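Local coordinates for protein geranyltranstransferase (Roseobacter denitrificans, PDB 4LLS) that probably condenses isopentenyl diphosphate with an allylic diphosphate such as farnesyl diphosphate, using bound metal ions, to build longer isoprenoid diphosphates, at residues V100-D103 and M107-D110; A159-R164 and I205-Q210; A176-A181 and Q198-A203; I240-G245 and G255-A260. All blocks are in the same frame, centred on the assembly; numbering follows the deposited sequence.

Interaction 1 of 4, residues V100-D103 and M107-D110; sequences VHDD and MDND. With CA (calcium ion), chain F; CA (calcium ion), chain G; GST (geranyl S-thiolodiphosphate), chain D.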
loop_
_atom_site.group_PDB
_atom_site.type_symbol
_atom_site.label_atom_id
_atom_site.label_comp_id
_atom_site.label_asym_id
_atom_site.label_seq_id
_atom_site.Cartn_x
_atom_site.Cartn_y
_atom_site.Cartn_z
ATOM N N VAL A 100 1.382 -11.442 -3.763
ATOM C CA VAL A 100 0.032 -11.595 -4.313
ATOM C C VAL A 100 0.009 -10.922 -5.673
ATOM O O VAL A 100 -0.527 -11.467 -6.660
ATOM C CB VAL A 100 -1.032 -10.997 -3.404
ATOM C CG1 VAL A 100 -2.381 -11.016 -4.090
ATOM C CG2 VAL A 100 -1.099 -11.767 -2.110
ATOM N N HIS A 101 0.517 -9.710 -5.745
ATOM C CA HIS A 101 0.569 -9.010 -7.035
ATOM C C HIS A 101 1.530 -9.639 -8.025
ATOM O O HIS A 101 1.169 -9.780 -9.199
ATOM C CB HIS A 101 0.805 -7.504 -6.850
ATOM C CG HIS A 101 -0.384 -6.794 -6.289
ATOM N ND1 HIS A 101 -0.468 -5.417 -6.203
ATOM C CD2 HIS A 101 -1.586 -7.260 -5.898
ATOM C CE1 HIS A 101 -1.631 -5.081 -5.705
ATOM N NE2 HIS A 101 -2.331 -6.183 -5.494
ATOM N N ASP A 102 2.719 -10.051 -7.597
ATOM C CA ASP A 102 3.687 -10.693 -8.481
ATOM C C ASP A 102 3.090 -11.936 -9.126
ATOM O O ASP A 102 3.445 -12.253 -10.268
ATOM C CB ASP A 102 4.968 -11.064 -7.728
ATOM C CG ASP A 102 6.099 -11.568 -8.663
ATOM O OD1 ASP A 102 6.553 -10.791 -9.527
ATOM O OD2 ASP A 102 6.561 -12.702 -8.422
ATOM N N ASP A 103 2.284 -12.673 -8.382
ATOM C CA ASP A 103 1.782 -13.967 -8.866
ATOM C C ASP A 103 0.723 -13.769 -9.956
ATOM O O ASP A 103 0.354 -14.737 -10.605
ATOM C CB ASP A 103 1.254 -14.824 -7.722
ATOM C CG ASP A 103 2.377 -15.413 -6.816
ATOM O OD1 ASP A 103 2.100 -15.707 -5.627
ATOM O OD2 ASP A 103 3.505 -15.554 -7.286
ATOM N N MET A 107 1.435 -10.485 -14.407
ATOM C CA MET A 107 2.817 -10.425 -13.990
ATOM C C MET A 107 3.468 -11.793 -14.174
ATOM O O MET A 107 3.660 -12.240 -15.318
ATOM C CB MET A 107 2.889 -9.936 -12.525
ATOM C CG MET A 107 2.180 -8.607 -12.328
ATOM S SD MET A 107 3.269 -7.291 -11.752
ATOM C CE MET A 107 2.106 -5.925 -11.721
ATOM N N ASP A 108 3.767 -12.515 -13.099
ATOM C CA ASP A 108 4.467 -13.796 -13.280
ATOM C C ASP A 108 3.520 -14.964 -13.534
ATOM O O ASP A 108 3.961 -16.054 -13.965
ATOM C CB ASP A 108 5.403 -14.084 -12.096
ATOM C CG ASP A 108 6.723 -13.349 -12.198
ATOM O OD1 ASP A 108 6.890 -12.433 -13.042
ATOM O OD2 ASP A 108 7.609 -13.583 -11.315
ATOM N N ASN A 109 2.238 -14.793 -13.235
ATOM C CA ASN A 109 1.242 -15.791 -13.593
ATOM C C ASN A 109 1.575 -17.146 -12.975
ATOM O O ASN A 109 1.792 -18.143 -13.677
ATOM C CB ASN A 109 1.179 -15.917 -15.134
ATOM C CG ASN A 109 -0.003 -16.726 -15.611
ATOM O OD1 ASN A 109 0.025 -17.247 -16.727
ATOM N ND2 ASN A 109 -1.023 -16.863 -14.789
ATOM N N ASP A 110 1.545 -17.204 -11.647
ATOM C CA ASP A 110 1.834 -18.424 -10.925
ATOM C C ASP A 110 0.629 -18.955 -10.177
ATOM O O ASP A 110 -0.141 -18.185 -9.596
ATOM C CB ASP A 110 2.951 -18.158 -9.934
ATOM C CG ASP A 110 4.291 -18.486 -10.497
ATOM O OD1 ASP A 110 5.004 -17.545 -10.891
ATOM O OD2 ASP A 110 4.623 -19.698 -10.587
HETATM CA CA CA F . 7.679 -14.509 -9.227
HETATM CA CA CA G . 9.346 -11.919 -12.491
HETATM P PA GST D . 9.435 -15.986 -6.578
HETATM O O1A GST D . 9.188 -16.397 -5.128
HETATM O O2A GST D . 10.442 -16.854 -7.321
HETATM O O3A GST D . 8.142 -15.773 -7.358
HETATM O O1B GST D . 10.089 -14.540 -6.455
HETATM P PB GST D . 10.762 -13.786 -7.677
HETATM O O2B GST D . 12.089 -14.297 -8.029
HETATM O O3B GST D . 9.757 -13.730 -8.877
HETATM S S1 GST D . 11.037 -11.978 -6.900
HETATM C C1 GST D . 9.356 -11.623 -6.515
HETATM C C2 GST D . 9.053 -10.143 -6.536
HETATM C C3 GST D . 9.079 -9.394 -5.423
HETATM C C10 GST D . 9.517 -9.955 -4.113
HETATM C C4 GST D . 8.776 -7.935 -5.474
HETATM C C5 GST D . 7.518 -7.734 -6.330
HETATM C C6 GST D . 7.148 -6.289 -6.411
HETATM C C7 GST D . 5.890 -5.849 -6.630
HETATM C C9 GST D . 4.653 -6.693 -6.847
HETATM C C8 GST D . 5.758 -4.359 -6.624
HETATM O O HOH W 1 9.104 -11.046 -10.322
HETATM O O HOH W 2 5.458 -15.534 -9.203
HETATM O O HOH W 3 8.578 -16.337 -10.449
HETATM O O HOH W 4 10.866 -12.961 -11.253
HETATM O O HOH W 5 8.144 -9.637 -12.482
HETATM O O HOH W 6 9.913 -13.682 -14.177
#
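Different first torsions carry the carboxylates of Asp102 and Asp108 to one calcium ion: in Asp102 CG stands anti to the backbone N (chi1 -172°), whereas in Asp108 it lies beside the N (chi1 -81°). Together with Asp103 they form the DDxxxxD signature, the first aspartate-rich motif of polyprenyl synthetases, at the end of helix 81-102 and in the loop beyond it. Asp102 OD2 and Asp108 OD2 each lie 2.3 Å from that calcium, whose shell also takes two diphosphate oxygens of the geranyl thiolodiphosphate and two waters. Because the metal lies between them, these OD2 atoms tolerate a separation of 3.2 Å, their carboxylate planes turned 66° apart. Asp108 OD2 bridges to a second calcium at 2.7 Å and Asp108 OD1 binds the same ion, so the carboxylate chelates it through both oxygens; Glu182 is a further ligand there. Gln175 steadies the other oxygen of Asp102.

The backbone fixes the turn. Asp108 N donates to Asp102 O over 2.9 Å, and Asp110 N donates to Asp103 O, also over 2.9 Å. Met107, its chain bent, lays CG against His101 O at 3.5 Å, while the ring of His101 turns away to the carbonyl of Val129 in its own chain and to Asp133 of the second subunit. Asp103 and Asp110 have charge partners of their own, Arg113 and Lys256, which would offset their mutual repulsion. Between them a water ligand of the first calcium donates to Asp103 OD2 at 2.7 Å and also to Asp110 OD1.

Interaction 2 of 4, residues A159-R164 and I205-Q210; sequences ALSLAR and IGWSAQ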
loop_
_atom_site.group_PDB
_atom_site.type_symbol
_atom_site.label_atom_id
_atom_site.label_comp_id
_atom_site.label_asym_id
_atom_site.label_seq_id
_atom_site.Cartn_x
_atom_site.Cartn_y
_atom_site.Cartn_z
ATOM N N ALA A 159 7.603 4.278 9.252
ATOM C CA ALA A 159 6.661 4.332 8.110
ATOM C C ALA A 159 7.302 5.031 6.911
ATOM O O ALA A 159 7.162 4.573 5.784
ATOM C CB ALA A 159 5.378 5.040 8.473
ATOM N N LEU A 160 8.002 6.152 7.123
ATOM C CA LEU A 160 8.647 6.850 6.040
ATOM C C LEU A 160 9.673 5.939 5.363
ATOM O O LEU A 160 9.713 5.847 4.130
ATOM C CB LEU A 160 9.291 8.158 6.541
ATOM C CG LEU A 160 9.955 9.016 5.481
ATOM C CD1 LEU A 160 9.028 9.435 4.350
ATOM C CD2 LEU A 160 10.579 10.234 6.150
ATOM N N SER A 161 10.557 5.324 6.146
ATOM C CA SER A 161 11.517 4.396 5.605
ATOM C C SER A 161 10.860 3.209 4.867
ATOM O O SER A 161 11.392 2.732 3.864
ATOM C CB SER A 161 12.540 3.962 6.690
ATOM O OG SER A 161 11.935 3.268 7.726
ATOM N N LEU A 162 9.745 2.715 5.389
ATOM C CA LEU A 162 9.072 1.557 4.758
ATOM C C LEU A 162 8.548 2.004 3.388
ATOM O O LEU A 162 8.623 1.282 2.418
ATOM C CB LEU A 162 7.959 1.059 5.674
ATOM C CG LEU A 162 7.195 -0.140 5.148
ATOM C CD1 LEU A 162 8.125 -1.323 4.945
ATOM C CD2 LEU A 162 6.019 -0.488 6.054
ATOM N N ALA A 163 7.997 3.224 3.331
ATOM C CA ALA A 163 7.474 3.731 2.078
ATOM C C ALA A 163 8.568 3.901 1.072
ATOM O O ALA A 163 8.387 3.540 -0.096
ATOM C CB ALA A 163 6.738 5.049 2.269
ATOM N N ARG A 164 9.723 4.406 1.486
ATOM C CA ARG A 164 10.836 4.533 0.562
ATOM C C ARG A 164 11.439 3.200 0.099
ATOM O O ARG A 164 11.829 3.068 -1.065
ATOM C CB ARG A 164 11.890 5.500 1.128
ATOM C CG ARG A 164 11.285 6.873 1.178
ATOM C CD ARG A 164 12.251 7.882 1.637
ATOM N NE ARG A 164 11.696 9.204 1.381
ATOM C CZ ARG A 164 11.967 10.241 2.140
ATOM N NH1 ARG A 164 11.448 11.426 1.842
ATOM N NH2 ARG A 164 12.747 10.081 3.179
ATOM N N ILE A 205 14.556 -6.424 2.718
ATOM C CA ILE A 205 15.458 -7.136 3.669
ATOM C C ILE A 205 16.271 -6.088 4.424
ATOM O O ILE A 205 16.482 -6.199 5.646
ATOM C CB ILE A 205 16.337 -8.171 2.912
ATOM C CG1 ILE A 205 15.486 -9.352 2.537
ATOM C CG2 ILE A 205 17.505 -8.599 3.789
ATOM C CD1 ILE A 205 16.127 -10.340 1.595
ATOM N N GLY A 206 16.668 -5.038 3.750
ATOM C CA GLY A 206 17.341 -3.906 4.396
ATOM C C GLY A 206 16.490 -3.215 5.438
ATOM O O GLY A 206 16.963 -2.885 6.534
ATOM N N TRP A 207 15.220 -2.994 5.142
ATOM C CA TRP A 207 14.308 -2.391 6.108
ATOM C C TRP A 207 14.189 -3.292 7.321
ATOM O O TRP A 207 14.232 -2.831 8.453
ATOM C CB TRP A 207 12.944 -2.138 5.476
ATOM C CG TRP A 207 12.015 -1.314 6.338
ATOM C CD1 TRP A 207 11.955 0.060 6.381
ATOM C CD2 TRP A 207 11.164 -1.774 7.405
ATOM N NE1 TRP A 207 11.043 0.465 7.314
ATOM C CE2 TRP A 207 10.586 -0.617 7.996
ATOM C CE3 TRP A 207 10.869 -3.016 7.950
ATOM C CZ2 TRP A 207 9.645 -0.703 9.011
ATOM C CZ3 TRP A 207 9.953 -3.104 8.976
ATOM C CH2 TRP A 207 9.347 -1.952 9.502
ATOM N N SER A 208 14.058 -4.588 7.095
ATOM C CA SER A 208 13.879 -5.536 8.180
ATOM C C SER A 208 15.073 -5.561 9.122
ATOM O O SER A 208 14.908 -5.568 10.356
ATOM C CB SER A 208 13.671 -6.928 7.618
ATOM O OG SER A 208 12.546 -7.008 6.771
ATOM N N ALA A 209 16.273 -5.580 8.558
ATOM C CA ALA A 209 17.474 -5.651 9.401
ATOM C C ALA A 209 17.742 -4.341 10.112
ATOM O O ALA A 209 18.242 -4.353 11.254
ATOM C CB ALA A 209 18.663 -6.081 8.614
ATOM N N GLN A 210 17.384 -3.224 9.511
ATOM C CA GLN A 210 17.621 -1.945 10.146
ATOM C C GLN A 210 16.579 -1.672 11.205
ATOM O O GLN A 210 16.773 -0.755 12.002
ATOM C CB GLN A 210 17.643 -0.809 9.130
ATOM C CG GLN A 210 18.865 -0.864 8.247
ATOM C CD GLN A 210 18.940 0.295 7.283
ATOM O OE1 GLN A 210 19.295 1.420 7.648
ATOM N NE2 GLN A 210 18.472 0.064 6.088
#
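The indole of Trp207 has Leu162 over one face and Ser161 at its edge. Methyl CD1 of Leu162 sits almost straight above the five-membered ring, 3.9 Å from its centroid, a CH-pi contact, while Leu162 CB comes to 3.9 Å from Trp207 CE2. Ser87 and Ile91 of helix 81-102 also touch the indole. At the edge, Trp207 NE1 donates to Ser161 OG over 3.0 Å; the bond is bent, 131° at the hydrogen, and the oxygen lies 23° out of the ring plane. With CG anti to the backbone nitrogen (chi1 -171°), Trp207 sends its ring from helix 190-215 across to helix 152-166, two members of the all-helical prenyl synthase fold. The same NE1 also bonds to the carbonyl of Leu158, one turn earlier on the partner helix. It lies 3.2 Å from Leu162 N as well, but both are donors and no bond forms.

Ser161 OG also bonds to the carbonyls of Asp157 and Leu158, groups that can only accept. Its proton is therefore directed into its own helix while its oxygen receives the indole N-H, so the one polar atom of a buried aromatic ring is satisfied in a buried position.

Interaction 3 of 4, residues A176-A181 and Q198-A203; sequences ALDIAA and QGKTGA. With GST (geranyl S-thiolodiphosphate), chain D.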
loop_
_atom_site.group_PDB
_atom_site.type_symbol
_atom_site.label_atom_id
_atom_site.label_comp_id
_atom_site.label_asym_id
_atom_site.label_seq_id
_atom_site.Cartn_x
_atom_site.Cartn_y
_atom_site.Cartn_z
ATOM N N ALA A 176 9.483 -3.000 -11.731
ATOM C CA ALA A 176 9.265 -2.370 -13.032
ATOM C C ALA A 176 10.425 -2.684 -13.961
ATOM O O ALA A 176 10.222 -3.003 -15.153
ATOM C CB ALA A 176 9.106 -0.873 -12.867
ATOM N N LEU A 177 11.629 -2.627 -13.420
ATOM C CA LEU A 177 12.843 -2.912 -14.190
ATOM C C LEU A 177 12.863 -4.367 -14.626
ATOM O O LEU A 177 13.292 -4.670 -15.746
ATOM C CB LEU A 177 14.100 -2.619 -13.378
ATOM C CG LEU A 177 14.332 -1.159 -13.040
ATOM C CD1 LEU A 177 15.511 -1.027 -12.087
ATOM C CD2 LEU A 177 14.560 -0.350 -14.319
ATOM N N ASP A 178 12.373 -5.249 -13.763
ATOM C CA ASP A 178 12.361 -6.682 -14.019
ATOM C C ASP A 178 11.434 -6.927 -15.181
ATOM O O ASP A 178 11.832 -7.563 -16.170
ATOM C CB ASP A 178 11.889 -7.458 -12.792
ATOM C CG ASP A 178 12.303 -8.913 -12.823
ATOM O OD1 ASP A 178 13.341 -9.190 -13.455
ATOM O OD2 ASP A 178 11.514 -9.774 -12.360
ATOM N N ILE A 179 10.245 -6.335 -15.138
ATOM C CA ILE A 179 9.278 -6.545 -16.217
ATOM C C ILE A 179 9.830 -6.035 -17.547
ATOM O O ILE A 179 9.664 -6.687 -18.589
ATOM C CB ILE A 179 7.901 -5.915 -15.905
ATOM C CG1 ILE A 179 7.217 -6.702 -14.801
ATOM C CG2 ILE A 179 7.025 -5.897 -17.156
ATOM C CD1 ILE A 179 5.967 -6.041 -14.263
ATOM N N ALA A 180 10.500 -4.898 -17.540
ATOM C CA ALA A 180 11.048 -4.326 -18.782
ATOM C C ALA A 180 12.091 -5.269 -19.375
ATOM O O ALA A 180 12.222 -5.395 -20.595
ATOM C CB ALA A 180 11.652 -2.961 -18.540
ATOM N N ALA A 181 12.787 -5.984 -18.505
ATOM C CA ALA A 181 13.684 -7.060 -18.951
ATOM C C ALA A 181 12.942 -8.309 -19.456
ATOM O O ALA A 181 13.322 -8.852 -20.500
ATOM C CB ALA A 181 14.656 -7.415 -17.830
ATOM N N GLN A 198 18.762 -5.186 -5.789
ATOM C CA GLN A 198 18.814 -4.214 -4.687
ATOM C C GLN A 198 17.442 -3.594 -4.428
ATOM O O GLN A 198 17.020 -3.504 -3.296
ATOM C CB GLN A 198 19.857 -3.135 -4.977
ATOM C CG GLN A 198 21.260 -3.648 -4.766
ATOM C CD GLN A 198 22.344 -2.701 -5.257
ATOM O OE1 GLN A 198 22.061 -1.632 -5.797
ATOM N NE2 GLN A 198 23.602 -3.072 -5.012
ATOM N N GLY A 199 16.726 -3.254 -5.485
ATOM C CA GLY A 199 15.339 -2.763 -5.381
ATOM C C GLY A 199 14.355 -3.881 -5.088
ATOM O O GLY A 199 13.599 -3.825 -4.101
ATOM N N LYS A 200 14.387 -4.929 -5.889
ATOM C CA LYS A 200 13.304 -5.892 -5.943
ATOM C C LYS A 200 13.226 -6.737 -4.684
ATOM O O LYS A 200 12.111 -7.025 -4.192
ATOM C CB LYS A 200 13.425 -6.771 -7.186
ATOM C CG LYS A 200 12.193 -7.604 -7.417
ATOM C CD LYS A 200 12.056 -7.941 -8.903
ATOM C CE LYS A 200 11.411 -9.295 -9.155
ATOM N NZ LYS A 200 12.316 -10.357 -9.692
ATOM N N THR A 201 14.379 -7.142 -4.158
ATOM C CA THR A 201 14.458 -7.926 -2.955
ATOM C C THR A 201 15.337 -7.349 -1.829
ATOM O O THR A 201 15.073 -7.587 -0.609
ATOM C CB THR A 201 14.852 -9.362 -3.301
ATOM O OG1 THR A 201 16.180 -9.345 -3.807
ATOM C CG2 THR A 201 13.887 -9.889 -4.354
ATOM N N GLY A 202 16.344 -6.548 -2.171
ATOM C CA GLY A 202 17.234 -6.002 -1.168
ATOM C C GLY A 202 16.546 -4.985 -0.245
ATOM O O GLY A 202 16.902 -4.854 0.946
ATOM N N ALA A 203 15.615 -4.220 -0.792
ATOM C CA ALA A 203 15.080 -3.092 -0.046
ATOM C C ALA A 203 14.299 -3.555 1.183
ATOM O O ALA A 203 14.471 -2.990 2.273
ATOM C CB ALA A 203 14.179 -2.246 -0.950
HETATM P PA GST D . 9.435 -15.986 -6.578
HETATM O O1A GST D . 9.188 -16.397 -5.128
HETATM O O2A GST D . 10.442 -16.854 -7.321
HETATM O O3A GST D . 8.142 -15.773 -7.358
HETATM O O1B GST D . 10.089 -14.540 -6.455
HETATM P PB GST D . 10.762 -13.786 -7.677
HETATM O O2B GST D . 12.089 -14.297 -8.029
HETATM O O3B GST D . 9.757 -13.730 -8.877
HETATM S S1 GST D . 11.037 -11.978 -6.900
HETATM C C1 GST D . 9.356 -11.623 -6.515
HETATM C C2 GST D . 9.053 -10.143 -6.536
HETATM C C3 GST D . 9.079 -9.394 -5.423
HETATM C C10 GST D . 9.517 -9.955 -4.113
HETATM C C4 GST D . 8.776 -7.935 -5.474
HETATM C C5 GST D . 7.518 -7.734 -6.330
HETATM C C6 GST D . 7.148 -6.289 -6.411
HETATM C C7 GST D . 5.890 -5.849 -6.630
HETATM C C9 GST D . 4.653 -6.693 -6.847
HETATM C C8 GST D . 5.758 -4.359 -6.624
#
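Asp178 and Lys200 make this contact by themselves, a buried salt bridge beside the diphosphate end of the substrate analogue in the active site. Lys200 NZ donates to Asp178 OD2 at 2.8 Å, arriving from above the carboxylate, 72° out of its plane. The aliphatic part of the lysine follows the aspartate: CD lies 3.9 Å from Asp178 CB, and CE comes to 3.2 Å from Asp178 OD2. Bends at chi3 and chi4 (148° and -110°) curl the lysine so that its end reaches the aspartate and the ligand at once. Lys200 NZ stands 3.5 Å from sulfur S1 of the geranyl thiolodiphosphate, and Lys200 CG lies 3.9 Å from C4 of its prenyl chain. A leucine in place of Lys200 would probably leave Asp178 OD2 without its charged mate and open a gap beside the bridging sulfur of the ligand. The other oxygen, OD1, is paired with Lys262.

The bridge spans helices 171-184 and 190-215; the CA atoms of Asp178 and Lys200 are 8.2 Å apart, the nearest pair of the two segments, and Leu177 and Ile179 of the former helix pack on Leu49 and Leu130 of the second subunit.

Interaction 4 of 4, residues I240-G245 and G255-A260; sequences ILDVTG and GKDASA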
loop_
_atom_site.group_PDB
_atom_site.type_symbol
_atom_site.label_atom_id
_atom_site.label_comp_id
_atom_site.label_asym_id
_atom_site.label_seq_id
_atom_site.Cartn_x
_atom_site.Cartn_y
_atom_site.Cartn_z
ATOM N N ILE A 240 19.219 -20.012 -7.412
ATOM C CA ILE A 240 19.672 -21.413 -7.381
ATOM C C ILE A 240 18.504 -22.399 -7.188
ATOM O O ILE A 240 18.411 -23.427 -7.868
ATOM C CB ILE A 240 20.789 -21.636 -6.326
ATOM C CG1 ILE A 240 22.092 -20.923 -6.731
ATOM C CG2 ILE A 240 21.051 -23.128 -6.122
ATOM C CD1 ILE A 240 23.175 -20.810 -5.674
ATOM N N LEU A 241 17.601 -22.109 -6.252
ATOM C CA LEU A 241 16.430 -22.946 -6.019
ATOM C C LEU A 241 15.549 -23.061 -7.257
ATOM O O LEU A 241 14.932 -24.124 -7.476
ATOM C CB LEU A 241 15.601 -22.401 -4.819
ATOM C CG LEU A 241 16.204 -22.581 -3.431
ATOM C CD1 LEU A 241 15.363 -21.797 -2.416
ATOM C CD2 LEU A 241 16.333 -24.035 -3.019
ATOM N N ASP A 242 15.455 -22.002 -8.059
ATOM C CA ASP A 242 14.693 -22.091 -9.301
ATOM C C ASP A 242 15.306 -23.154 -10.233
ATOM O O ASP A 242 14.609 -23.716 -11.088
ATOM C CB ASP A 242 14.581 -20.760 -10.054
ATOM C CG ASP A 242 13.650 -20.877 -11.260
ATOM O OD1 ASP A 242 12.429 -21.080 -11.045
ATOM O OD2 ASP A 242 14.116 -20.761 -12.424
ATOM N N VAL A 243 16.608 -23.356 -10.123
ATOM C CA VAL A 243 17.333 -24.238 -11.063
ATOM C C VAL A 243 17.458 -25.658 -10.530
ATOM O O VAL A 243 17.312 -26.622 -11.281
ATOM C CB VAL A 243 18.705 -23.640 -11.432
ATOM C CG1 VAL A 243 19.528 -24.647 -12.219
ATOM C CG2 VAL A 243 18.488 -22.379 -12.236
ATOM N N THR A 244 17.710 -25.798 -9.239
ATOM C CA THR A 244 18.043 -27.106 -8.672
ATOM C C THR A 244 17.028 -27.574 -7.642
ATOM O O THR A 244 17.105 -28.701 -7.157
ATOM C CB THR A 244 19.407 -27.074 -7.990
ATOM O OG1 THR A 244 19.358 -26.165 -6.890
ATOM C CG2 THR A 244 20.490 -26.632 -8.978
ATOM N N GLY A 245 16.053 -26.727 -7.328
ATOM C CA GLY A 245 15.171 -27.007 -6.213
ATOM C C GLY A 245 14.029 -27.925 -6.566
ATOM O O GLY A 245 13.746 -28.185 -7.728
ATOM N N GLY A 255 12.155 -23.961 -12.329
ATOM C CA GLY A 255 12.497 -23.924 -13.749
ATOM C C GLY A 255 11.886 -22.766 -14.510
ATOM O O GLY A 255 11.897 -22.754 -15.739
ATOM N N LYS A 256 11.442 -21.736 -13.798
ATOM C CA LYS A 256 10.671 -20.659 -14.410
ATOM C C LYS A 256 11.534 -19.633 -15.136
ATOM O O LYS A 256 11.084 -19.004 -16.103
ATOM C CB LYS A 256 9.826 -19.955 -13.346
ATOM C CG LYS A 256 8.897 -20.889 -12.607
ATOM C CD LYS A 256 7.660 -20.170 -12.124
ATOM C CE LYS A 256 8.004 -19.281 -10.939
ATOM N NZ LYS A 256 7.309 -19.690 -9.678
ATOM N N ASP A 257 12.688 -19.328 -14.554
ATOM C CA ASP A 257 13.455 -18.167 -14.951
ATOM C C ASP A 257 13.919 -18.293 -16.410
ATOM O O ASP A 257 13.797 -17.353 -17.193
ATOM C CB ASP A 257 14.671 -18.001 -14.020
ATOM C CG ASP A 257 14.276 -17.507 -12.616
ATOM O OD1 ASP A 257 13.143 -16.994 -12.483
ATOM O OD2 ASP A 257 15.135 -17.577 -11.696
ATOM N N ALA A 258 14.429 -19.467 -16.755
ATOM C CA ALA A 258 14.834 -19.765 -18.138
ATOM C C ALA A 258 13.710 -19.542 -19.168
ATOM O O ALA A 258 13.915 -18.881 -20.197
ATOM C CB ALA A 258 15.346 -21.203 -18.215
ATOM N N SER A 259 12.532 -20.072 -18.875
ATOM C CA SER A 259 11.403 -19.956 -19.778
ATOM C C SER A 259 10.990 -18.495 -19.985
ATOM O O SER A 259 10.609 -18.101 -21.093
ATOM C CB SER A 259 10.223 -20.799 -19.275
ATOM O OG SER A 259 9.095 -20.606 -20.106
ATOM N N ALA A 260 11.159 -17.661 -18.962
ATOM C CA ALA A 260 10.819 -16.237 -19.082
ATOM C C ALA A 260 11.979 -15.437 -19.696
ATOM O O ALA A 260 11.877 -14.215 -19.882
ATOM C CB ALA A 260 10.431 -15.677 -17.720
HETATM O O HOH W 7 15.609 -21.378 -14.643
#
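Asp242 carries the whole bridge from segment 240-245 to Gly255, Lys256 and Asp257. The walk begins at Ile240, whose carbonyl accepts from Val243 N, Thr244 N and the hydroxyl of Thr244, closing the last turn of helix 221-244. Asp242 follows, the final aspartate of the DDxxD signature, the second aspartate-rich motif of the family. Its CG is anti to the backbone nitrogen (chi1 -174°), which aims the carboxylate at the start of the short, weakly bonded helix about 256-259. There OD1 of Asp242 accepts Lys256 N through its syn lone pair at 3.0 Å, and OD2 takes Asp257 N at 2.9 Å, 32° out of the carboxylate plane. Asp242 O meanwhile receives Gly255 N at 2.8 Å. A water donates to Asp242 OD2 at 2.7 Å and accepts from Ala258 N. Were this aspartate an alanine, the N-H groups of Lys256 and Asp257 would lose these acceptors and the start of the short helix would probably be free to shift. Beyond Thr244, Gly245 leaves helical geometry, and a side chain there would run into Leu241 O.

Around this junction Ile240 packs on Leu271 and Arg275 of helix 271-288, and Val243 rests on Val266 of helix 265-269.

In order of first segments the contacts run 1, 2, 3, 4, with interaction 3 nested inside the loop closed by interaction 2; both use helix 190-215, and their centres are 16 Å apart. Three gather round the catalytic cavity: interactions 1 and 3 both touch the geranyl analogue and meet where Met107 packs on Ile179, while interactions 1 and 4 are joined by the salt bridge of Asp110 and Lys256. The loop ending the first aspartate-rich motif is thus tied to the segment that Asp242 of the second one holds. Interaction 2 stands away, 28 Å from interaction 4 between centres, packing helices deeper in the same all-helical domain. Interactions 1, 2 and 3 also reach the second subunit.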